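Local coordinates for protein 3-carboxy-cis,cis-muconate cycloisomerase (Pseudomonas putida, PDB 1RE5) that belongs to the fumarase/aspartase (lyase 1) superfamily, tetrameric enzymes built round a long bundle of alpha helices, at residues S303-A308 against E325-I330; P185-L190 against D231-F236. All blocks are in the same frame, centred on the assembly; numbering follows the deposited sequence.

Contact 1 of 2, residues S303-A308 against E325-I330; sequences STLFAA and ETLPDI
Leu-305 and Ile-330 meet tip to tip, CD1 of Leu-305 lying 3.7 Å from CD1 of Ile-330. The same Leu-305 methyl comes to CG of Leu-327 at 4.0 Å, and these two side chains cross at about a right angle. Leu-305 also slides past Thr-326 in the opposite direction, its CG 4.0 Å and its CD2 4.1 Å from Thr-326 CG2. Thr-326 OG1 lies beside its own backbone N (chi1 -55°) and bonds to Ala-322 O one turn back, while CG2, anti to that N, faces Leu-305. Across the contact OG1 meets only a methyl, CG2 of Thr-304, at 3.9 Å. The contact is thus purely van der Waals. The short helical segments run nearly antiparallel (150°) with axes 10.1 Å apart, and Leu-305 and Thr-326 are closest in register: antiparallel helix packing inside the helical bundle of this superfamily. Thr-304 also borders a pocket holding a DTT molecule, and packs on Thr-296 of the second subunit. The contact joins the C-terminal end of helix 286-307 to an early part of helix 319-347, while Ala-237 of helix 231-257 touches both Leu-305 and Ile-330.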
ATOM      1  N   SER D 303      -1.182  -2.265  -5.175  1.00 19.21           N
ATOM      2  CA  SER D 303      -1.853  -1.008  -4.901  1.00 18.56           C
ATOM      3  C   SER D 303      -1.345   0.046  -5.855  1.00 18.21           C
ATOM      4  O   SER D 303      -2.078   0.978  -6.184  1.00 18.67           O
ATOM      5  CB  SER D 303      -1.668  -0.590  -3.443  1.00 17.39           C
ATOM      6  OG  SER D 303      -0.311  -0.379  -3.136  1.00 18.91           O
ATOM      7  N   THR D 304      -0.112  -0.112  -6.337  1.00 17.54           N
ATOM      8  CA  THR D 304       0.420   0.862  -7.289  1.00 17.83           C
ATOM      9  C   THR D 304      -0.421   0.839  -8.564  1.00 18.00           C
ATOM     10  O   THR D 304      -0.799   1.886  -9.092  1.00 18.45           O
ATOM     11  CB  THR D 304       1.891   0.589  -7.666  1.00 17.96           C
ATOM     12  OG1 THR D 304       2.736   0.832  -6.530  1.00 20.80           O
ATOM     13  CG2 THR D 304       2.325   1.516  -8.801  1.00 16.19           C
ATOM     14  N   LEU D 305      -0.722  -0.353  -9.060  1.00 16.90           N
ATOM     15  CA  LEU D 305      -1.528  -0.446 -10.257  1.00 14.79           C
ATOM     16  C   LEU D 305      -2.913   0.132  -9.984  1.00 16.29           C
ATOM     17  O   LEU D 305      -3.491   0.810 -10.841  1.00 18.07           O
ATOM     18  CB  LEU D 305      -1.604  -1.890 -10.718  1.00 14.13           C
ATOM     19  CG  LEU D 305      -0.248  -2.424 -11.198  1.00 14.24           C
ATOM     20  CD1 LEU D 305      -0.380  -3.863 -11.635  1.00 13.72           C
ATOM     21  CD2 LEU D 305       0.260  -1.577 -12.355  1.00 12.53           C
ATOM     22  N   PHE D 306      -3.463  -0.105  -8.799  1.00 16.46           N
ATOM     23  CA  PHE D 306      -4.774   0.475  -8.506  1.00 15.92           C
ATOM     24  C   PHE D 306      -4.644   1.998  -8.501  1.00 16.73           C
ATOM     25  O   PHE D 306      -5.436   2.710  -9.113  1.00 16.29           O
ATOM     26  CB  PHE D 306      -5.301   0.010  -7.145  1.00 14.76           C
ATOM     27  CG  PHE D 306      -6.034  -1.304  -7.193  1.00 14.76           C
ATOM     28  CD1 PHE D 306      -5.409  -2.477  -6.799  1.00 13.31           C
ATOM     29  CD2 PHE D 306      -7.349  -1.364  -7.660  1.00 14.35           C
ATOM     30  CE1 PHE D 306      -6.080  -3.696  -6.868  1.00 13.70           C
ATOM     31  CE2 PHE D 306      -8.030  -2.575  -7.736  1.00 13.98           C
ATOM     32  CZ  PHE D 306      -7.395  -3.748  -7.336  1.00 14.09           C
ATOM     33  N   ALA D 307      -3.623   2.493  -7.814  1.00 17.51           N
ATOM     34  CA  ALA D 307      -3.395   3.927  -7.718  1.00 17.85           C
ATOM     35  C   ALA D 307      -3.214   4.637  -9.074  1.00 20.44           C
ATOM     36  O   ALA D 307      -3.483   5.837  -9.184  1.00 21.82           O
ATOM     37  CB  ALA D 307      -2.193   4.190  -6.844  1.00 14.41           C
ATOM     38  N   ALA D 308      -2.769   3.906 -10.097  1.00 21.06           N
ATOM     39  CA  ALA D 308      -2.535   4.509 -11.403  1.00 20.32           C
ATOM     40  C   ALA D 308      -3.716   4.412 -12.361  1.00 20.90           C
ATOM     41  O   ALA D 308      -3.573   4.700 -13.545  1.00 21.91           O
ATOM     42  CB  ALA D 308      -1.298   3.889 -12.040  1.00 19.08           C
ATOM     43  N   GLU D 325       7.169  -1.042 -15.057  1.00 22.50           N
ATOM     44  CA  GLU D 325       7.997  -2.015 -14.363  1.00 22.76           C
ATOM     45  C   GLU D 325       7.241  -2.751 -13.272  1.00 22.48           C
ATOM     46  O   GLU D 325       7.622  -3.847 -12.886  1.00 25.99           O
ATOM     47  CB  GLU D 325       9.220  -1.319 -13.769  1.00 23.24           C
ATOM     48  CG  GLU D 325      10.055  -0.587 -14.814  1.00 28.25           C
ATOM     49  CD  GLU D 325      10.696  -1.533 -15.824  1.00 31.16           C
ATOM     50  OE1 GLU D 325       9.982  -2.401 -16.387  1.00 30.70           O
ATOM     51  OE2 GLU D 325      11.920  -1.404 -16.057  1.00 34.33           O
ATOM     52  N   THR D 326       6.158  -2.160 -12.788  1.00 20.44           N
ATOM     53  CA  THR D 326       5.378  -2.763 -11.720  1.00 18.26           C
ATOM     54  C   THR D 326       4.714  -4.089 -12.059  1.00 18.08           C
ATOM     55  O   THR D 326       4.814  -5.046 -11.294  1.00 17.37           O
ATOM     56  CB  THR D 326       4.301  -1.780 -11.219  1.00 17.63           C
ATOM     57  OG1 THR D 326       4.937  -0.551 -10.846  1.00 17.33           O
ATOM     58  CG2 THR D 326       3.555  -2.349 -10.013  1.00 12.24           C
ATOM     59  N   LEU D 327       4.023  -4.154 -13.190  1.00 18.82           N
ATOM     60  CA  LEU D 327       3.336  -5.389 -13.567  1.00 19.39           C
ATOM     61  C   LEU D 327       4.343  -6.523 -13.750  1.00 20.64           C
ATOM     62  O   LEU D 327       4.105  -7.659 -13.313  1.00 21.29           O
ATOM     63  CB  LEU D 327       2.526  -5.190 -14.848  1.00 18.54           C
ATOM     64  CG  LEU D 327       1.097  -5.735 -14.853  1.00 18.33           C
ATOM     65  CD1 LEU D 327       0.495  -5.543 -16.235  1.00 21.31           C
ATOM     66  CD2 LEU D 327       1.080  -7.197 -14.490  1.00 18.58           C
ATOM     67  N   PRO D 328       5.483  -6.240 -14.399  1.00 21.00           N
ATOM     68  CA  PRO D 328       6.434  -7.342 -14.555  1.00 20.93           C
ATOM     69  C   PRO D 328       6.942  -7.828 -13.195  1.00 20.73           C
ATOM     70  O   PRO D 328       7.050  -9.030 -12.958  1.00 22.04           O
ATOM     71  CB  PRO D 328       7.530  -6.729 -15.423  1.00 19.96           C
ATOM     72  CG  PRO D 328       6.760  -5.761 -16.271  1.00 20.72           C
ATOM     73  CD  PRO D 328       5.864  -5.101 -15.250  1.00 20.77           C
ATOM     74  N   ASP D 329       7.241  -6.907 -12.294  1.00 21.30           N
ATOM     75  CA  ASP D 329       7.720  -7.323 -10.984  1.00 24.17           C
ATOM     76  C   ASP D 329       6.748  -8.280 -10.317  1.00 22.90           C
ATOM     77  O   ASP D 329       7.158  -9.280  -9.730  1.00 22.88           O
ATOM     78  CB  ASP D 329       7.940  -6.117 -10.066  1.00 28.30           C
ATOM     79  CG  ASP D 329       9.290  -5.475 -10.271  1.00 33.52           C
ATOM     80  OD1 ASP D 329       9.621  -4.538  -9.501  1.00 37.12           O
ATOM     81  OD2 ASP D 329      10.016  -5.908 -11.206  1.00 36.59           O
ATOM     82  N   ILE D 330       5.459  -7.964 -10.398  1.00 21.80           N
ATOM     83  CA  ILE D 330       4.443  -8.809  -9.787  1.00 20.77           C
ATOM     84  C   ILE D 330       4.505 -10.219 -10.372  1.00 20.89           C
ATOM     85  O   ILE D 330       4.549 -11.198  -9.635  1.00 19.86           O
ATOM     86  CB  ILE D 330       3.038  -8.216  -9.992  1.00 19.69           C
ATOM     87  CG1 ILE D 330       2.932  -6.872  -9.272  1.00 17.95           C
ATOM     88  CG2 ILE D 330       1.991  -9.176  -9.456  1.00 21.21           C
ATOM     89  CD1 ILE D 330       1.663  -6.114  -9.552  1.00 16.04           C
TER

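Contact 2 of 2, residues P185-L190 against D231-F236; sequences PRLLVL and DRLVEF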
ATOM      1  N   PRO D 185     -10.427 -14.204 -21.581  1.00 31.82           N
ATOM      2  CA  PRO D 185     -11.055 -13.532 -22.728  1.00 31.12           C
ATOM      3  C   PRO D 185     -11.101 -12.016 -22.604  1.00 30.99           C
ATOM      4  O   PRO D 185     -11.193 -11.298 -23.595  1.00 32.24           O
ATOM      5  CB  PRO D 185     -12.455 -14.130 -22.740  1.00 32.01           C
ATOM      6  CG  PRO D 185     -12.730 -14.331 -21.274  1.00 31.53           C
ATOM      7  CD  PRO D 185     -11.432 -14.957 -20.805  1.00 31.61           C
ATOM      8  N   ARG D 186     -11.046 -11.543 -21.369  1.00 30.33           N
ATOM      9  CA  ARG D 186     -11.107 -10.123 -21.051  1.00 27.84           C
ATOM     10  C   ARG D 186      -9.728  -9.472 -21.199  1.00 27.45           C
ATOM     11  O   ARG D 186      -9.601  -8.372 -21.732  1.00 29.52           O
ATOM     12  CB  ARG D 186     -11.598 -10.005 -19.617  1.00 26.04           C
ATOM     13  CG  ARG D 186     -12.344  -8.787 -19.259  1.00 26.27           C
ATOM     14  CD  ARG D 186     -12.735  -8.912 -17.795  1.00 28.08           C
ATOM     15  NE  ARG D 186     -13.787  -9.900 -17.584  1.00 29.00           N
ATOM     16  CZ  ARG D 186     -13.871 -10.701 -16.522  1.00 29.25           C
ATOM     17  NH1 ARG D 186     -12.956 -10.652 -15.563  1.00 28.19           N
ATOM     18  NH2 ARG D 186     -14.894 -11.539 -16.404  1.00 29.63           N
ATOM     19  N   LEU D 187      -8.698 -10.174 -20.742  1.00 26.36           N
ATOM     20  CA  LEU D 187      -7.328  -9.668 -20.773  1.00 25.86           C
ATOM     21  C   LEU D 187      -6.627  -9.675 -22.120  1.00 26.58           C
ATOM     22  O   LEU D 187      -5.983  -8.696 -22.489  1.00 27.05           O
ATOM     23  CB  LEU D 187      -6.460 -10.459 -19.794  1.00 23.46           C
ATOM     24  CG  LEU D 187      -4.973 -10.101 -19.805  1.00 22.72           C
ATOM     25  CD1 LEU D 187      -4.735  -8.726 -19.171  1.00 20.72           C
ATOM     26  CD2 LEU D 187      -4.217 -11.163 -19.041  1.00 24.19           C
ATOM     27  N   LEU D 188      -6.737 -10.787 -22.841  1.00 26.97           N
ATOM     28  CA  LEU D 188      -6.079 -10.936 -24.130  1.00 26.92           C
ATOM     29  C   LEU D 188      -6.780 -10.205 -25.267  1.00 27.62           C
ATOM     30  O   LEU D 188      -7.355 -10.830 -26.165  1.00 29.23           O
ATOM     31  CB  LEU D 188      -5.936 -12.425 -24.462  1.00 26.33           C
ATOM     32  CG  LEU D 188      -5.166 -13.237 -23.411  1.00 25.94           C
ATOM     33  CD1 LEU D 188      -4.987 -14.684 -23.862  1.00 25.65           C
ATOM     34  CD2 LEU D 188      -3.815 -12.588 -23.178  1.00 25.74           C
ATOM     35  N   VAL D 189      -6.728  -8.878 -25.219  1.00 26.71           N
ATOM     36  CA  VAL D 189      -7.336  -8.047 -26.245  1.00 25.53           C
ATOM     37  C   VAL D 189      -6.268  -7.182 -26.901  1.00 26.31           C
ATOM     38  O   VAL D 189      -5.199  -6.936 -26.323  1.00 24.82           O
ATOM     39  CB  VAL D 189      -8.438  -7.126 -25.665  1.00 26.12           C
ATOM     40  CG1 VAL D 189      -9.644  -7.954 -25.254  1.00 23.76           C
ATOM     41  CG2 VAL D 189      -7.890  -6.321 -24.473  1.00 25.47           C
ATOM     42  N   LEU D 190      -6.566  -6.731 -28.117  1.00 26.88           N
ATOM     43  CA  LEU D 190      -5.647  -5.901 -28.874  1.00 27.85           C
ATOM     44  C   LEU D 190      -5.777  -4.435 -28.461  1.00 28.27           C
ATOM     45  O   LEU D 190      -6.848  -4.000 -28.033  1.00 27.93           O
ATOM     46  CB  LEU D 190      -5.949  -6.023 -30.370  1.00 27.76           C
ATOM     47  CG  LEU D 190      -5.195  -5.030 -31.265  1.00 27.08           C
ATOM     48  CD1 LEU D 190      -3.769  -5.530 -31.484  1.00 26.00           C
ATOM     49  CD2 LEU D 190      -5.934  -4.858 -32.583  1.00 26.80           C
ATOM     50  N   ASP D 231      -8.434  -1.256 -16.320  1.00 18.83           N
ATOM     51  CA  ASP D 231      -8.944  -2.311 -15.457  1.00 20.07           C
ATOM     52  C   ASP D 231      -8.469  -3.715 -15.829  1.00 21.77           C
ATOM     53  O   ASP D 231      -8.233  -4.543 -14.948  1.00 22.46           O
ATOM     54  CB  ASP D 231     -10.461  -2.284 -15.435  1.00 20.69           C
ATOM     55  CG  ASP D 231     -11.048  -2.445 -16.803  1.00 21.93           C
ATOM     56  OD1 ASP D 231     -11.766  -3.442 -17.047  1.00 22.22           O
ATOM     57  OD2 ASP D 231     -10.770  -1.566 -17.641  1.00 23.75           O
ATOM     58  N   ARG D 232      -8.324  -3.991 -17.121  1.00 22.83           N
ATOM     59  CA  ARG D 232      -7.881  -5.314 -17.552  1.00 23.08           C
ATOM     60  C   ARG D 232      -6.534  -5.703 -16.942  1.00 23.97           C
ATOM     61  O   ARG D 232      -6.366  -6.826 -16.448  1.00 24.12           O
ATOM     62  CB  ARG D 232      -7.800  -5.386 -19.084  1.00 23.91           C
ATOM     63  CG  ARG D 232      -9.159  -5.468 -19.769  1.00 25.84           C
ATOM     64  CD  ARG D 232      -9.038  -5.446 -21.289  1.00 26.56           C
ATOM     65  NE  ARG D 232      -9.788  -4.320 -21.838  1.00 28.81           N
ATOM     66  CZ  ARG D 232     -10.911  -4.441 -22.533  1.00 28.58           C
ATOM     67  NH1 ARG D 232     -11.414  -5.640 -22.778  1.00 31.64           N
ATOM     68  NH2 ARG D 232     -11.547  -3.364 -22.955  1.00 27.89           N
ATOM     69  N   LEU D 233      -5.571  -4.782 -16.962  1.00 23.51           N
ATOM     70  CA  LEU D 233      -4.246  -5.083 -16.411  1.00 22.29           C
ATOM     71  C   LEU D 233      -4.273  -5.178 -14.877  1.00 21.82           C
ATOM     72  O   LEU D 233      -3.603  -6.021 -14.274  1.00 21.11           O
ATOM     73  CB  LEU D 233      -3.234  -4.014 -16.847  1.00 21.64           C
ATOM     74  CG  LEU D 233      -3.121  -3.730 -18.352  1.00 22.28           C
ATOM     75  CD1 LEU D 233      -2.031  -2.685 -18.610  1.00 20.29           C
ATOM     76  CD2 LEU D 233      -2.799  -5.021 -19.090  1.00 22.64           C
ATOM     77  N   VAL D 234      -5.051  -4.309 -14.245  1.00 21.35           N
ATOM     78  CA  VAL D 234      -5.139  -4.307 -12.800  1.00 20.78           C
ATOM     79  C   VAL D 234      -5.844  -5.567 -12.300  1.00 21.71           C
ATOM     80  O   VAL D 234      -5.493  -6.101 -11.250  1.00 21.77           O
ATOM     81  CB  VAL D 234      -5.864  -3.054 -12.316  1.00 21.06           C
ATOM     82  CG1 VAL D 234      -5.959  -3.046 -10.803  1.00 20.97           C
ATOM     83  CG2 VAL D 234      -5.104  -1.829 -12.804  1.00 20.69           C
ATOM     84  N   GLU D 235      -6.830  -6.061 -13.044  1.00 21.73           N
ATOM     85  CA  GLU D 235      -7.499  -7.291 -12.622  1.00 21.68           C
ATOM     86  C   GLU D 235      -6.530  -8.474 -12.646  1.00 22.40           C
ATOM     87  O   GLU D 235      -6.507  -9.289 -11.721  1.00 22.82           O
ATOM     88  CB  GLU D 235      -8.671  -7.621 -13.524  1.00 21.35           C
ATOM     89  CG  GLU D 235      -9.123  -9.060 -13.400  1.00 21.24           C
ATOM     90  CD  GLU D 235     -10.376  -9.330 -14.201  1.00 23.58           C
ATOM     91  OE1 GLU D 235     -10.406  -8.990 -15.409  1.00 23.54           O
ATOM     92  OE2 GLU D 235     -11.333  -9.879 -13.617  1.00 24.13           O
ATOM     93  N   PHE D 236      -5.741  -8.577 -13.712  1.00 22.10           N
ATOM     94  CA  PHE D 236      -4.766  -9.659 -13.829  1.00 22.09           C
ATOM     95  C   PHE D 236      -3.778  -9.607 -12.664  1.00 20.85           C
ATOM     96  O   PHE D 236      -3.448 -10.633 -12.066  1.00 21.81           O
ATOM     97  CB  PHE D 236      -4.006  -9.548 -15.157  1.00 22.03           C
ATOM     98  CG  PHE D 236      -2.927 -10.576 -15.327  1.00 21.59           C
ATOM     99  CD1 PHE D 236      -3.238 -11.930 -15.383  1.00 22.46           C
ATOM    100  CD2 PHE D 236      -1.595 -10.195 -15.438  1.00 21.94           C
ATOM    101  CE1 PHE D 236      -2.225 -12.893 -15.551  1.00 22.66           C
ATOM    102  CE2 PHE D 236      -0.576 -11.153 -15.603  1.00 20.97           C
ATOM    103  CZ  PHE D 236      -0.897 -12.500 -15.660  1.00 20.18           C
TER
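Segment 185-190 leaves its helix at Leu-188, the centre of an inverse gamma turn, and comes nearest the first turns of helix 231-257 where the CA atoms of Leu-187 and Arg-232 are 5.4 Å apart. Arg-186 bends at chi3 (-72°) and crosses Glu-235 at about a right angle, its guanidinium nearly coplanar with the carboxylate. NH1 of Arg-186 donates to the syn lone pair of Glu-235 OE1 at 3.0 Å and also lies 2.6 Å from OE2, a salt bridge through one nitrogen. NH2 of Arg-186 forms a salt bridge with Glu-182 of the third subunit, and Glu-235 another with Arg-179 of that chain, so the pair belongs to a charge network shared between subunits. Arg-232 reaches back to the end of the other helix: NH1 makes a weak but straight bond to Arg-186 O (3.4 Å), while Val-189 CG2 packs on Arg-232 CD at 3.5 Å. Leu-187 serves the apolar side, CD2 lying over one face of the Phe-236 ring, 4.2 Å from its centroid in a CH-pi contact, and CD1 4.2 Å from Leu-233 CD2. Here the end of helix 162-187 meets the start of helix 231-257, with Leu-118 of helix 106-142 packing on both Leu-233 and Phe-236.

Both contacts are buried; their centres lie about 14 Å apart, and helix 231-257 serves both, supplying one side of contact 2 and packing on contact 1. Leu-327 of contact 1 touches both Leu-233 and Phe-236 of contact 2, and Val-234 bears on Leu-305 and Phe-306, so the two contacts adjoin through packing. Their chemistry differs: contact 1 joins two helices through van der Waals packing, mostly of apolar groups, whereas contact 2, where a helix ends and another begins, adds a salt bridge and a weak arginine-carbonyl bond to its leucine-phenylalanine packing. The third subunit touches both, by packing at Ser-303 and Phe-306 in contact 1 but through several salt bridges in contact 2.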